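Local coordinates for protein monoacylglycerol lipase (Palaeococcus ferrophilus, PDB 6QE2) that hydrolyses monoacylglycerols to free fatty acid and glycerol, as a lipase with the alpha/beta-hydrolase fold, at residues 93-98 and 185-190; 189-194 and 216-221. All coordinates share one frame; numbering follows the deposited sequence.

Contact 1: 93-98 and 185-190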
loop_
_atom_site.group_PDB
_atom_site.type_symbol
_atom_site.label_atom_id
_atom_site.label_comp_id
_atom_site.label_asym_id
_atom_site.label_seq_id
_atom_site.Cartn_x
_atom_site.Cartn_y
_atom_site.Cartn_z
ATOM N N VAL A 93 -4.839 -2.292 2.314
ATOM C CA VAL A 93 -6.068 -1.511 2.433
ATOM C C VAL A 93 -7.217 -2.189 1.689
ATOM O O VAL A 93 -8.378 -2.089 2.104
ATOM C CB VAL A 93 -5.844 -0.057 1.968
ATOM C CG1 VAL A 93 -4.837 0.617 2.876
ATOM C CG2 VAL A 93 -5.375 0.007 0.515
ATOM N N ILE A 94 -6.925 -2.917 0.612
ATOM C CA ILE A 94 -7.961 -3.712 -0.035
ATOM C C ILE A 94 -8.446 -4.815 0.903
ATOM O O ILE A 94 -9.652 -5.045 1.048
ATOM C CB ILE A 94 -7.438 -4.276 -1.368
ATOM C CG1 ILE A 94 -7.270 -3.132 -2.372
ATOM C CG2 ILE A 94 -8.382 -5.345 -1.907
ATOM C CD1 ILE A 94 -6.451 -3.490 -3.589
ATOM N N ARG A 95 -7.516 -5.513 1.562
ATOM C CA ARG A 95 -7.918 -6.546 2.510
ATOM C C ARG A 95 -8.687 -5.956 3.683
ATOM O O ARG A 95 -9.613 -6.590 4.200
ATOM C CB ARG A 95 -6.698 -7.319 3.004
ATOM C CG ARG A 95 -6.047 -8.186 1.929
ATOM C CD ARG A 95 -6.898 -9.419 1.573
ATOM N NE ARG A 95 -7.093 -10.289 2.733
ATOM C CZ ARG A 95 -8.269 -10.775 3.121
ATOM N NH1 ARG A 95 -9.368 -10.500 2.428
ATOM N NH2 ARG A 95 -8.345 -11.554 4.196
ATOM N N TYR A 96 -8.334 -4.740 4.103
ATOM C CA TYR A 96 -9.097 -4.090 5.160
ATOM C C TYR A 96 -10.512 -3.775 4.691
ATOM O O TYR A 96 -11.481 -4.002 5.428
ATOM C CB TYR A 96 -8.389 -2.821 5.625
ATOM C CG TYR A 96 -8.896 -2.374 6.977
ATOM C CD1 TYR A 96 -8.311 -2.845 8.146
ATOM C CD2 TYR A 96 -9.992 -1.526 7.088
ATOM C CE1 TYR A 96 -8.781 -2.468 9.390
ATOM C CE2 TYR A 96 -10.465 -1.135 8.337
ATOM C CZ TYR A 96 -9.858 -1.615 9.479
ATOM O OH TYR A 96 -10.323 -1.243 10.722
ATOM N N ALA A 97 -10.652 -3.263 3.463
ATOM C CA ALA A 97 -11.974 -2.984 2.916
ATOM C C ALA A 97 -12.810 -4.244 2.769
ATOM O O ALA A 97 -14.044 -4.166 2.777
ATOM C CB ALA A 97 -11.842 -2.273 1.566
ATOM N N GLU A 98 -12.162 -5.406 2.665
ATOM C CA GLU A 98 -12.870 -6.672 2.552
ATOM C C GLU A 98 -13.257 -7.237 3.913
ATOM O O GLU A 98 -14.345 -7.803 4.064
ATOM C CB GLU A 98 -12.003 -7.670 1.791
ATOM C CG GLU A 98 -11.969 -7.366 0.315
ATOM C CD GLU A 98 -10.938 -8.154 -0.450
ATOM O OE1 GLU A 98 -10.114 -8.853 0.172
ATOM O OE2 GLU A 98 -10.956 -8.068 -1.692
ATOM N N HIS A 185 -8.438 -11.367 -4.075
ATOM C CA HIS A 185 -9.297 -11.658 -5.210
ATOM C C HIS A 185 -10.522 -12.458 -4.788
ATOM O O HIS A 185 -11.637 -12.168 -5.235
ATOM C CB HIS A 185 -8.498 -12.398 -6.274
ATOM C CG HIS A 185 -7.425 -11.566 -6.903
ATOM N ND1 HIS A 185 -7.694 -10.602 -7.850
ATOM C CD2 HIS A 185 -6.084 -11.551 -6.721
ATOM C CE1 HIS A 185 -6.564 -10.031 -8.229
ATOM N NE2 HIS A 185 -5.572 -10.591 -7.558
ATOM N N LYS A 186 -10.341 -13.449 -3.910
ATOM C CA LYS A 186 -11.449 -14.324 -3.534
ATOM C C LYS A 186 -12.559 -13.557 -2.825
ATOM O O LYS A 186 -13.744 -13.865 -3.005
ATOM C CB LYS A 186 -10.947 -15.466 -2.651
ATOM C CG LYS A 186 -10.148 -16.509 -3.404
ATOM C CD LYS A 186 -9.677 -17.618 -2.479
ATOM C CE LYS A 186 -8.899 -18.670 -3.247
ATOM N NZ LYS A 186 -8.357 -19.728 -2.349
ATOM N N GLU A 187 -12.200 -12.556 -2.018
ATOM C CA GLU A 187 -13.157 -11.820 -1.204
ATOM C C GLU A 187 -13.512 -10.456 -1.790
ATOM O O GLU A 187 -14.027 -9.596 -1.064
ATOM C CB GLU A 187 -12.617 -11.667 0.219
ATOM C CG GLU A 187 -12.270 -12.993 0.874
ATOM C CD GLU A 187 -11.901 -12.861 2.340
ATOM O OE1 GLU A 187 -12.007 -11.746 2.898
ATOM O OE2 GLU A 187 -11.497 -13.881 2.938
ATOM N N ALA A 188 -13.275 -10.255 -3.091
ATOM C CA ALA A 188 -13.485 -8.947 -3.710
ATOM C C ALA A 188 -14.917 -8.454 -3.521
ATOM O O ALA A 188 -15.148 -7.250 -3.346
ATOM C CB ALA A 188 -13.138 -9.016 -5.196
ATOM N N GLU A 189 -15.890 -9.367 -3.541
ATOM C CA GLU A 189 -17.292 -8.986 -3.407
ATOM C C GLU A 189 -17.650 -8.474 -2.016
ATOM O O GLU A 189 -18.747 -7.934 -1.841
ATOM C CB GLU A 189 -18.194 -10.165 -3.777
ATOM C CG GLU A 189 -18.007 -10.630 -5.209
ATOM C CD GLU A 189 -19.179 -11.439 -5.732
ATOM O OE1 GLU A 189 -20.053 -11.824 -4.928
ATOM O OE2 GLU A 189 -19.227 -11.685 -6.956
ATOM N N ARG A 190 -16.772 -8.636 -1.026
ATOM C CA ARG A 190 -17.058 -8.145 0.317
ATOM C C ARG A 190 -16.911 -6.633 0.436
ATOM O O ARG A 190 -17.436 -6.048 1.389
ATOM C CB ARG A 190 -16.138 -8.821 1.338
ATOM C CG ARG A 190 -16.288 -10.327 1.396
ATOM C CD ARG A 190 -15.463 -10.937 2.526
ATOM N NE ARG A 190 -15.934 -10.546 3.850
ATOM C CZ ARG A 190 -15.234 -10.713 4.969
ATOM N NH1 ARG A 190 -14.027 -11.262 4.919
ATOM N NH2 ARG A 190 -15.737 -10.332 6.137
HETATM O O HOH W 1 -10.556 -13.257 5.449
#
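R95 and E98 of helix 88-99 meet E187 and R190, just beyond the end of helix 171-186, in a four-residue salt-bridge network within an alpha/beta-hydrolase fold. One oxygen joins the two pairs. E187 OE1 takes a nearly straight bond from R95 NH1 (3.0 Å, 167°) and a second from R190 NH1 at 2.9 Å. Both donors come from above the carboxylate plane, on opposite faces of it, and the guanidinium of R95 stands almost perpendicular to that carboxylate. R95 bends at chi2 and chi3, and its NH1 also reaches E98 OE1 at 2.9 Å, nearly along the C-O axis; its NE donates to OD1 of N180. With two carboxylates only 4.4 Å apart between OE1 of E98 and OE1 of E187, the arginine nitrogen bound to both probably offsets their repulsion. The tightly packed part is the buried one, where the extended chain of E98 lies against the turn of 187-188, its CG 3.3 Å from the carbonyl O of E187 and its OE2 3.4 Å from CA of A188. The looser side is bridged by water, which links R95 NH2 to E187 OE2. An alanine in place of E187 would probably leave R95 NH1 with E98 as its one carboxylate here, and R190 NH1 without its carboxylate and its guanidinium freer to turn. R190, though exposed, brings that guanidinium face close over E98, whose carbonyl O sits over its centre, 3.1 Å above the plane.

Contact 2: 189-194 and 216-221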
loop_
_atom_site.group_PDB
_atom_site.type_symbol
_atom_site.label_atom_id
_atom_site.label_comp_id
_atom_site.label_asym_id
_atom_site.label_seq_id
_atom_site.Cartn_x
_atom_site.Cartn_y
_atom_site.Cartn_z
ATOM N N GLU A 189 -15.890 -9.367 -3.541
ATOM C CA GLU A 189 -17.292 -8.986 -3.407
ATOM C C GLU A 189 -17.650 -8.474 -2.016
ATOM O O GLU A 189 -18.747 -7.934 -1.841
ATOM C CB GLU A 189 -18.194 -10.165 -3.777
ATOM C CG GLU A 189 -18.007 -10.630 -5.209
ATOM C CD GLU A 189 -19.179 -11.439 -5.732
ATOM O OE1 GLU A 189 -20.053 -11.824 -4.928
ATOM O OE2 GLU A 189 -19.227 -11.685 -6.956
ATOM N N ARG A 190 -16.772 -8.636 -1.026
ATOM C CA ARG A 190 -17.058 -8.145 0.317
ATOM C C ARG A 190 -16.911 -6.633 0.436
ATOM O O ARG A 190 -17.436 -6.048 1.389
ATOM C CB ARG A 190 -16.138 -8.821 1.338
ATOM C CG ARG A 190 -16.288 -10.327 1.396
ATOM C CD ARG A 190 -15.463 -10.937 2.526
ATOM N NE ARG A 190 -15.934 -10.546 3.850
ATOM C CZ ARG A 190 -15.234 -10.713 4.969
ATOM N NH1 ARG A 190 -14.027 -11.262 4.919
ATOM N NH2 ARG A 190 -15.737 -10.332 6.137
ATOM N N ILE A 191 -16.214 -5.997 -0.507
ATOM C CA ILE A 191 -16.012 -4.562 -0.424
ATOM C C ILE A 191 -17.335 -3.850 -0.691
ATOM O O ILE A 191 -18.014 -4.126 -1.692
ATOM C CB ILE A 191 -14.937 -4.094 -1.410
ATOM C CG1 ILE A 191 -13.571 -4.689 -0.989
ATOM C CG2 ILE A 191 -14.911 -2.535 -1.408
ATOM C CD1 ILE A 191 -12.400 -4.171 -1.736
ATOM N N LYS A 192 -17.677 -2.905 0.201
ATOM C CA LYS A 192 -18.871 -2.054 0.081
ATOM C C LYS A 192 -18.560 -0.586 -0.121
ATOM O O LYS A 192 -19.420 0.147 -0.641
ATOM C CB LYS A 192 -19.739 -2.197 1.340
ATOM C CG LYS A 192 -20.231 -3.630 1.578
ATOM C CD LYS A 192 -21.161 -4.083 0.392
ATOM C CE LYS A 192 -22.108 -5.244 0.754
ATOM N NZ LYS A 192 -21.471 -6.601 0.723
ATOM N N ALA A 193 -17.363 -0.131 0.254
ATOM C CA ALA A 193 -16.978 1.271 0.130
ATOM C C ALA A 193 -16.464 1.562 -1.292
ATOM O O ALA A 193 -16.002 0.654 -1.982
ATOM C CB ALA A 193 -15.891 1.603 1.159
ATOM N N PRO A 194 -16.466 2.814 -1.723
ATOM C CA PRO A 194 -15.924 3.147 -3.046
ATOM C C PRO A 194 -14.436 2.836 -3.154
ATOM O O PRO A 194 -13.688 2.930 -2.181
ATOM C CB PRO A 194 -16.187 4.654 -3.170
ATOM C CG PRO A 194 -17.346 4.898 -2.271
ATOM C CD PRO A 194 -17.146 3.969 -1.105
ATOM N N GLU A 216 -12.751 -6.010 -12.095
ATOM C CA GLU A 216 -13.837 -6.827 -12.614
ATOM C C GLU A 216 -14.471 -7.713 -11.540
ATOM O O GLU A 216 -15.630 -8.055 -11.619
ATOM C CB GLU A 216 -13.378 -7.591 -13.854
ATOM C CG GLU A 216 -12.596 -6.665 -14.761
ATOM C CD GLU A 216 -12.488 -7.114 -16.196
ATOM O OE1 GLU A 216 -12.362 -8.320 -16.444
ATOM O OE2 GLU A 216 -12.506 -6.238 -17.073
ATOM N N GLU A 217 -13.688 -8.081 -10.536
ATOM C CA GLU A 217 -14.162 -8.942 -9.465
ATOM C C GLU A 217 -14.990 -8.179 -8.444
ATOM O O GLU A 217 -15.827 -8.748 -7.775
ATOM C CB GLU A 217 -12.986 -9.623 -8.770
ATOM C CG GLU A 217 -12.410 -10.784 -9.551
ATOM C CD GLU A 217 -10.973 -11.085 -9.191
ATOM O OE1 GLU A 217 -10.443 -12.102 -9.651
ATOM O OE2 GLU A 217 -10.376 -10.298 -8.452
ATOM N N LEU A 218 -14.749 -6.885 -8.321
ATOM C CA LEU A 218 -15.490 -6.085 -7.370
ATOM C C LEU A 218 -16.957 -5.997 -7.751
ATOM O O LEU A 218 -17.292 -5.981 -8.922
ATOM C CB LEU A 218 -14.924 -4.678 -7.305
ATOM C CG LEU A 218 -13.529 -4.460 -6.741
ATOM C CD1 LEU A 218 -13.076 -3.061 -7.095
ATOM C CD2 LEU A 218 -13.511 -4.666 -5.239
ATOM N N LYS A 219 -17.821 -5.930 -6.746
ATOM C CA LYS A 219 -19.253 -5.812 -6.968
ATOM C C LYS A 219 -19.754 -4.421 -6.621
ATOM O O LYS A 219 -20.840 -4.040 -7.023
ATOM C CB LYS A 219 -20.021 -6.863 -6.185
ATOM C CG LYS A 219 -19.952 -8.241 -6.811
ATOM C CD LYS A 219 -20.393 -8.224 -8.263
ATOM C CE LYS A 219 -19.636 -9.251 -9.086
ATOM N NZ LYS A 219 -18.559 -8.607 -9.888
ATOM N N VAL A 220 -18.969 -3.675 -5.855
ATOM C CA VAL A 220 -19.335 -2.307 -5.519
ATOM C C VAL A 220 -19.425 -1.498 -6.805
ATOM O O VAL A 220 -18.614 -1.663 -7.728
ATOM C CB VAL A 220 -18.319 -1.709 -4.529
ATOM C CG1 VAL A 220 -16.924 -1.633 -5.150
ATOM C CG2 VAL A 220 -18.771 -0.340 -4.042
ATOM N N LYS A 221 -20.442 -0.641 -6.891
ATOM C CA LYS A 221 -20.678 0.082 -8.135
ATOM C C LYS A 221 -19.709 1.243 -8.308
ATOM O O LYS A 221 -19.225 1.485 -9.419
ATOM C CB LYS A 221 -22.131 0.548 -8.198
ATOM C CG LYS A 221 -23.102 -0.619 -8.221
ATOM C CD LYS A 221 -24.549 -0.180 -8.175
ATOM C CE LYS A 221 -25.463 -1.384 -8.327
ATOM N NZ LYS A 221 -24.975 -2.542 -7.524
HETATM O O HOH W 2 -16.328 -11.681 -7.899
HETATM O O HOH W 3 -17.076 -5.387 -3.979
#
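Chi1 puts CG beside the backbone N in both E189 (-61°) and K219 (-77°). The two side chains lie side by side and point the same way. The glutamate is extended beyond CG, whereas the lysine bends at chi2 and again further out, so that its methylenes rather than its ammonium meet the acid: CE of K219 lies 3.3 Å from OE2 of E189, and CG of K219 packs on CG and CD of E189. The charges stay beyond salt-bridge range, because K219 NZ turns back to the carbonyl O of L218 (3.1 Å), approaching from above the carbonyl plane. Attraction between the charges probably still contributes at this exposed edge.

V220 fills the other half. Its CG2, anti to the backbone N, comes 3.5 Å from the carbonyl O of K192 and 3.6 Å from that of A193; the latter oxygen is buried here and has no polar partner in the model. Deeper in, CD1 of I191 touches CD2 of L218 at 3.7 Å, the two side chains crossing at a slant. Two waters bridge the segments: one joins the backbones, donating to I191 O and accepting from K219 N; the other donates to the E189 side chain at OE2 and to E217 O.

The contact pairs two connections of the alpha/beta-hydrolase fold, one leading from helix 171-186 into strand 195-200, the other from helix 209-217 into strand 223-228, at one edge of the main sheet. I191 also rests on helix 88-99, and P194 packs against helix 242-256.

Contacts 1 and 2 are successive faces of one connection: their centres lie 8 Å apart, and E189 and R190 belong to both. R190 turns to helix 88-99 while E189 turns to K219. The two contacts also touch directly, with CG of E98 3.4 Å from CG1 of I191, CB of A188 3.6 Å from CB of E217, and a probable hydrogen bond of 2.8 Å between ND1 of H185 and OE2 of E217. Helix 88-99 begins within a GxSxG pattern, consistent with a nucleophile elbow at S87, so contact 1 lies further along the elbow helix; the side chain of R95 is about 12 Å from a bound lauryl dimethylamine-N-oxide molecule.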